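Local coordinates for protein chlorella virus DNA ligase-adenylate (Chlorella virus, PDB 1FVI) that probably seals nicks in DNA at the expense of ATP, and is captured here as the covalent enzyme-adenylate intermediate, at residues L6-L11 with G161-K166; P25-I30 with I134-V139. The protein carries 1 engineered substitution. All coordinates share one frame; numbering follows the deposited sequence.

Contact 1. Residues L6-L11 with G161-K166; sequences LLAATL and GVMIRK. With AMP (adenosine monophosphate), chain C.
NH1 of R165 is gripped by the carboxylate of D98 in a salt bridge and is also touched by CD1 of L6, which lies 3.3 Å from this NH1. The contact with L6 is van der Waals packing, the methyl meeting the guanidinium at an oblique angle. With CG of L6 anti to the backbone N (chi1 -162°), the isobutyl group extends to the charged end of the arginine, which itself reaches it through a bend at chi2. D98 probably fixes the rotation of the guanidinium and offsets its charge, and C2 of the AMP adenine approaches the same group, also obliquely.

Two residues on in segment 6-11, and two back in strand 162-165, CB of A8 rests 3.7 Å from CE of M163. The methionine is bent at both chi2 and chi3 (-59° and -68°), so that its chain folds under the purine: CG comes to 3.4 Å from AMP C6 and CE to 3.6 Å from AMP N3, both on the same side of the ring plane, with SD bowed away from it. M163 thus forms a floor for the base, and A8 packs against the methyl end of that floor.

Strands 9-10 and 162-165 belong to one mixed sheet but are not neighbours in it. Strand 184-186 runs between them, and its K185, whose NZ is hydrogen-bonded to AMP, makes backbone bonds with A9 and L11. The sequence GVMIRK fits nucleotidyltransferase motif IV of ATP-dependent ligases, and the alternation of its side chains is evident: M163 and R165 lie on the face that holds the nucleotide, whereas I164 turns to the other face of the sheet. There its CD1 meets CG of L11 loosely, at 4.4 Å, beside C21 of strand 21-25.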
loop_
_atom_site.group_PDB
_atom_site.type_symbol
_atom_site.label_atom_id
_atom_site.label_comp_id
_atom_site.label_asym_id
_atom_site.label_seq_id
_atom_site.Cartn_x
_atom_site.Cartn_y
_atom_site.Cartn_z
ATOM N N LEU A 6 -3.410 3.974 16.422
ATOM C CA LEU A 6 -4.764 4.076 15.907
ATOM C C LEU A 6 -5.002 2.801 15.066
ATOM O O LEU A 6 -4.196 2.461 14.190
ATOM C CB LEU A 6 -4.868 5.304 14.992
ATOM C CG LEU A 6 -6.199 5.961 14.589
ATOM C CD1 LEU A 6 -5.973 6.679 13.267
ATOM C CD2 LEU A 6 -7.360 4.983 14.474
ATOM N N LEU A 7 -6.072 2.076 15.371
ATOM C CA LEU A 7 -6.400 0.873 14.621
ATOM C C LEU A 7 -7.704 1.057 13.841
ATOM O O LEU A 7 -8.473 1.988 14.084
ATOM C CB LEU A 7 -6.433 -0.343 15.544
ATOM C CG LEU A 7 -5.094 -0.556 16.253
ATOM C CD1 LEU A 7 -5.221 -1.704 17.236
ATOM C CD2 LEU A 7 -3.973 -0.823 15.228
ATOM N N ALA A 8 -7.910 0.196 12.856
ATOM C CA ALA A 8 -9.071 0.282 11.988
ATOM C C ALA A 8 -10.193 -0.719 12.211
ATOM O O ALA A 8 -9.996 -1.836 12.699
ATOM C CB ALA A 8 -8.610 0.200 10.502
ATOM N N ALA A 9 -11.391 -0.269 11.888
ATOM C CA ALA A 9 -12.548 -1.129 11.922
ATOM C C ALA A 9 -12.622 -1.676 10.472
ATOM O O ALA A 9 -12.016 -1.122 9.546
ATOM C CB ALA A 9 -13.791 -0.319 12.263
ATOM N N THR A 10 -13.317 -2.786 10.277
ATOM C CA THR A 10 -13.436 -3.351 8.941
ATOM C C THR A 10 -14.695 -2.866 8.218
ATOM O O THR A 10 -15.792 -2.810 8.803
ATOM C CB THR A 10 -13.420 -4.884 9.001
ATOM O OG1 THR A 10 -12.171 -5.304 9.553
ATOM C CG2 THR A 10 -13.602 -5.504 7.597
ATOM N N LEU A 11 -14.509 -2.460 6.962
ATOM C CA LEU A 11 -15.610 -2.004 6.119
ATOM C C LEU A 11 -16.076 -3.243 5.363
ATOM O O LEU A 11 -15.316 -3.809 4.584
ATOM C CB LEU A 11 -15.122 -0.932 5.136
ATOM C CG LEU A 11 -16.044 -0.244 4.114
ATOM C CD1 LEU A 11 -16.328 -1.152 2.927
ATOM C CD2 LEU A 11 -17.329 0.244 4.773
ATOM N N GLY A 161 -5.091 -3.421 -0.181
ATOM C CA GLY A 161 -6.441 -2.944 -0.369
ATOM C C GLY A 161 -6.366 -1.494 0.015
ATOM O O GLY A 161 -5.305 -0.884 -0.145
ATOM N N VAL A 162 -7.439 -0.944 0.579
ATOM C CA VAL A 162 -7.436 0.475 0.953
ATOM C C VAL A 162 -7.816 0.831 2.385
ATOM O O VAL A 162 -8.534 0.095 3.078
ATOM C CB VAL A 162 -8.211 1.380 -0.104
ATOM C CG1 VAL A 162 -8.737 0.546 -1.288
ATOM C CG2 VAL A 162 -9.311 2.203 0.533
ATOM N N MET A 163 -7.234 1.930 2.848
ATOM C CA MET A 163 -7.498 2.454 4.188
ATOM C C MET A 163 -8.286 3.752 4.025
ATOM O O MET A 163 -7.855 4.656 3.312
ATOM C CB MET A 163 -6.190 2.697 4.951
ATOM C CG MET A 163 -5.338 1.439 5.113
ATOM S SD MET A 163 -6.143 0.080 5.972
ATOM C CE MET A 163 -6.286 0.745 7.656
ATOM N N ILE A 164 -9.439 3.817 4.688
ATOM C CA ILE A 164 -10.362 4.960 4.643
ATOM C C ILE A 164 -10.409 5.807 5.938
ATOM O O ILE A 164 -10.515 5.274 7.052
ATOM C CB ILE A 164 -11.803 4.465 4.350
ATOM C CG1 ILE A 164 -11.813 3.617 3.074
ATOM C CG2 ILE A 164 -12.742 5.648 4.184
ATOM C CD1 ILE A 164 -13.023 2.730 2.928
ATOM N N ARG A 165 -10.387 7.127 5.770
ATOM C CA ARG A 165 -10.442 8.041 6.905
ATOM C C ARG A 165 -11.338 9.249 6.674
ATOM O O ARG A 165 -11.362 9.830 5.577
ATOM C CB ARG A 165 -9.045 8.575 7.245
ATOM C CG ARG A 165 -8.003 7.540 7.623
ATOM C CD ARG A 165 -7.112 8.078 8.724
ATOM N NE ARG A 165 -5.755 7.541 8.675
ATOM C CZ ARG A 165 -4.816 7.786 9.594
ATOM N NH1 ARG A 165 -5.081 8.543 10.655
ATOM N NH2 ARG A 165 -3.580 7.347 9.412
ATOM N N LYS A 166 -12.085 9.636 7.709
ATOM C CA LYS A 166 -12.888 10.851 7.605
ATOM C C LYS A 166 -11.872 11.998 7.839
ATOM O O LYS A 166 -10.893 11.839 8.575
ATOM C CB LYS A 166 -14.062 10.859 8.604
ATOM C CG LYS A 166 -13.714 11.004 10.056
ATOM C CD LYS A 166 -14.976 10.776 10.887
ATOM C CE LYS A 166 -14.835 11.301 12.315
ATOM N NZ LYS A 166 -15.987 10.923 13.205
HETATM P P AMP C . -5.007 -5.691 7.165
HETATM O O1P AMP C . -6.183 -6.346 7.733
HETATM O O3P AMP C . -3.904 -6.768 7.536
HETATM O "O5'" AMP C . -4.602 -4.519 8.018
HETATM C "C5'" AMP C . -3.313 -3.783 7.730
HETATM C "C4'" AMP C . -2.696 -3.168 8.967
HETATM O "O4'" AMP C . -1.764 -2.190 8.501
HETATM C "C3'" AMP C . -3.708 -2.423 9.868
HETATM O "O3'" AMP C . -3.469 -2.570 11.268
HETATM C "C2'" AMP C . -3.518 -0.983 9.534
HETATM O "O2'" AMP C . -3.777 -0.175 10.676
HETATM C "C1'" AMP C . -2.086 -0.904 8.975
HETATM N N9 AMP C . -2.015 0.023 7.862
HETATM C C8 AMP C . -1.453 -0.274 6.641
HETATM N N7 AMP C . -1.537 0.749 5.838
HETATM C C5 AMP C . -2.172 1.771 6.528
HETATM C C6 AMP C . -2.537 3.084 6.191
HETATM N N6 AMP C . -2.291 3.622 4.973
HETATM N N1 AMP C . -3.156 3.796 7.150
HETATM C C2 AMP C . -3.393 3.265 8.329
HETATM N N3 AMP C . -3.106 2.043 8.785
HETATM C C4 AMP C . -2.476 1.294 7.834
#

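Contact 2. Residues P25-I30 with I134-V139; sequences PKIAGI and IPLIPV. Engineered in segment 25-30: A28 (natural residue Asp). With AMP (adenosine monophosphate), chain C.
L136 has an unusual first torsion (chi1 -96°, away from a staggered position), with chi2 extended, and this aims both its methyls at segment 25-30. I27 answers with CG1 anti to its carbonyl carbon (chi1 -58°), so the two side chains meet tip to tip, CD1 of I27 at 3.6 Å from CD1 of L136. The other methyl, CD2 of L136, packs 3.8 Å from CG of P25 and almost as near to its CD. L136 therefore meets both, one methyl on the proline ring and the other on the isoleucine tip, backed by Y95 and F97 of strand 92-99, and its CD1 also approaches N6 of the adenine at 3.4 Å.

Segment 25-30 carries the KxDG motif of covalent nucleotidyltransferases, with its aspartate position occupied by the engineered A28. CB of K26 is directed away from segment 134-139, and its NZ is bonded to the AMP phosphorus at 1.5 Å. The backbone on either side reads the base: I27 N donates to AMP N7 at 3.0 Å, nearly straight (167°), while AMP N6 donates to P25 O at 3.1 Å. N7 is common to the purines, whereas P25 O accepts from the 6-amino group that guanine lacks, which is consistent with selection of adenine for transfer to the lysine.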
loop_
_atom_site.group_PDB
_atom_site.type_symbol
_atom_site.label_atom_id
_atom_site.label_comp_id
_atom_site.label_asym_id
_atom_site.label_seq_id
_atom_site.Cartn_x
_atom_site.Cartn_y
_atom_site.Cartn_z
ATOM N N PRO A 25 -3.285 3.620 0.600
ATOM C CA PRO A 25 -3.132 2.187 0.347
ATOM C C PRO A 25 -2.873 1.359 1.590
ATOM O O PRO A 25 -2.151 1.783 2.497
ATOM C CB PRO A 25 -1.944 2.137 -0.602
ATOM C CG PRO A 25 -1.110 3.269 -0.133
ATOM C CD PRO A 25 -2.127 4.367 0.080
ATOM N N LYS A 26 -3.510 0.194 1.649
ATOM C CA LYS A 26 -3.316 -0.714 2.769
ATOM C C LYS A 26 -1.931 -1.367 2.578
ATOM O O LYS A 26 -1.711 -2.154 1.653
ATOM C CB LYS A 26 -4.429 -1.768 2.799
ATOM C CG LYS A 26 -4.529 -2.623 4.071
ATOM C CD LYS A 26 -5.752 -3.526 3.970
ATOM C CE LYS A 26 -6.110 -4.241 5.279
ATOM N NZ LYS A 26 -5.077 -5.208 5.775
ATOM N N ILE A 27 -0.983 -0.976 3.424
ATOM C CA ILE A 27 0.376 -1.502 3.360
ATOM C C ILE A 27 0.594 -2.754 4.232
ATOM O O ILE A 27 0.143 -2.837 5.396
ATOM C CB ILE A 27 1.413 -0.399 3.773
ATOM C CG1 ILE A 27 1.271 0.817 2.869
ATOM C CG2 ILE A 27 2.847 -0.935 3.730
ATOM C CD1 ILE A 27 1.643 2.094 3.550
ATOM N N ALA A 28 1.273 -3.729 3.634
ATOM C CA ALA A 28 1.639 -4.964 4.302
ATOM C C ALA A 28 3.039 -4.646 4.830
ATOM O O ALA A 28 4.010 -4.609 4.071
ATOM C CB ALA A 28 1.693 -6.115 3.295
ATOM N N GLY A 29 3.136 -4.317 6.109
ATOM C CA GLY A 29 4.438 -3.991 6.650
ATOM C C GLY A 29 4.479 -3.981 8.165
ATOM O O GLY A 29 3.632 -4.581 8.836
ATOM N N ILE A 30 5.480 -3.295 8.703
ATOM C CA ILE A 30 5.650 -3.206 10.142
ATOM C C ILE A 30 5.256 -1.814 10.605
ATOM O O ILE A 30 5.889 -0.813 10.215
ATOM C CB ILE A 30 7.127 -3.520 10.554
ATOM C CG1 ILE A 30 7.552 -4.885 9.990
ATOM C CG2 ILE A 30 7.290 -3.518 12.101
ATOM C CD1 ILE A 30 6.680 -6.086 10.499
ATOM N N ILE A 134 8.506 7.837 2.399
ATOM C CA ILE A 134 7.394 8.020 1.478
ATOM C C ILE A 134 6.166 8.609 2.153
ATOM O O ILE A 134 5.496 7.937 2.930
ATOM C CB ILE A 134 7.004 6.688 0.798
ATOM C CG1 ILE A 134 8.206 6.112 0.035
ATOM C CG2 ILE A 134 5.841 6.924 -0.148
ATOM C CD1 ILE A 134 7.965 4.740 -0.539
ATOM N N PRO A 135 5.883 9.896 1.896
ATOM C CA PRO A 135 4.720 10.564 2.488
ATOM C C PRO A 135 3.432 9.986 1.886
ATOM O O PRO A 135 3.245 9.993 0.668
ATOM C CB PRO A 135 4.908 12.031 2.063
ATOM C CG PRO A 135 6.386 12.152 1.805
ATOM C CD PRO A 135 6.695 10.850 1.119
ATOM N N LEU A 136 2.579 9.433 2.736
ATOM C CA LEU A 136 1.317 8.885 2.279
ATOM C C LEU A 136 0.248 9.952 2.410
ATOM O O LEU A 136 -0.422 10.044 3.433
ATOM C CB LEU A 136 0.909 7.670 3.108
ATOM C CG LEU A 136 1.209 6.241 2.644
ATOM C CD1 LEU A 136 0.164 5.328 3.277
ATOM C CD2 LEU A 136 1.154 6.112 1.122
ATOM N N ILE A 137 0.157 10.814 1.405
ATOM C CA ILE A 137 -0.851 11.870 1.377
ATOM C C ILE A 137 -2.138 11.222 0.816
ATOM O O ILE A 137 -2.107 10.564 -0.233
ATOM C CB ILE A 137 -0.333 13.030 0.531
ATOM C CG1 ILE A 137 0.901 13.618 1.242
ATOM C CG2 ILE A 137 -1.442 14.061 0.292
ATOM C CD1 ILE A 137 1.757 14.521 0.404
ATOM N N PRO A 138 -3.273 11.352 1.532
ATOM C CA PRO A 138 -4.521 10.739 1.059
ATOM C C PRO A 138 -5.156 11.294 -0.205
ATOM O O PRO A 138 -4.904 12.431 -0.608
ATOM C CB PRO A 138 -5.447 10.883 2.257
ATOM C CG PRO A 138 -4.999 12.211 2.841
ATOM C CD PRO A 138 -3.491 12.104 2.780
ATOM N N VAL A 139 -5.982 10.450 -0.816
ATOM C CA VAL A 139 -6.720 10.771 -2.028
ATOM C C VAL A 139 -8.144 11.060 -1.582
ATOM O O VAL A 139 -8.657 10.365 -0.723
ATOM C CB VAL A 139 -6.786 9.541 -2.973
ATOM C CG1 VAL A 139 -7.720 9.816 -4.138
ATOM C CG2 VAL A 139 -5.407 9.190 -3.479
HETATM P P AMP C . -5.007 -5.691 7.165
HETATM O O1P AMP C . -6.183 -6.346 7.733
HETATM O O3P AMP C . -3.904 -6.768 7.536
HETATM O "O5'" AMP C . -4.602 -4.519 8.018
HETATM C "C5'" AMP C . -3.313 -3.783 7.730
HETATM C "C4'" AMP C . -2.696 -3.168 8.967
HETATM O "O4'" AMP C . -1.764 -2.190 8.501
HETATM C "C3'" AMP C . -3.708 -2.423 9.868
HETATM O "O3'" AMP C . -3.469 -2.570 11.268
HETATM C "C2'" AMP C . -3.518 -0.983 9.534
HETATM O "O2'" AMP C . -3.777 -0.175 10.676
HETATM C "C1'" AMP C . -2.086 -0.904 8.975
HETATM N N9 AMP C . -2.015 0.023 7.862
HETATM C C8 AMP C . -1.453 -0.274 6.641
HETATM N N7 AMP C . -1.537 0.749 5.838
HETATM C C5 AMP C . -2.172 1.771 6.528
HETATM C C6 AMP C . -2.537 3.084 6.191
HETATM N N6 AMP C . -2.291 3.622 4.973
HETATM N N1 AMP C . -3.156 3.796 7.150
HETATM C C2 AMP C . -3.393 3.265 8.329
HETATM N N3 AMP C . -3.106 2.043 8.785
HETATM C C4 AMP C . -2.476 1.294 7.834
#

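From the N terminus the chain passes 6-11, then 25-30, then 134-139 and finally 161-166, so contact 2 closes a 103-residue loop wholly within the 149-residue loop closed by contact 1. Contact 1 works inside one mixed sheet, across strand 184-186. Contact 2 joins the two links between that sheet and the second one: segment 25-30 leads from strand 21-25 to 30-34, and 134-139 leads from 131-135 back to 139-141. The contacts touch directly, G161 O lying 2.8 Å from K26 N in a probable hydrogen bond and M163 SD packing 3.7 Å from K26 CG. AMP is shared by both, at the junction of the two sheets.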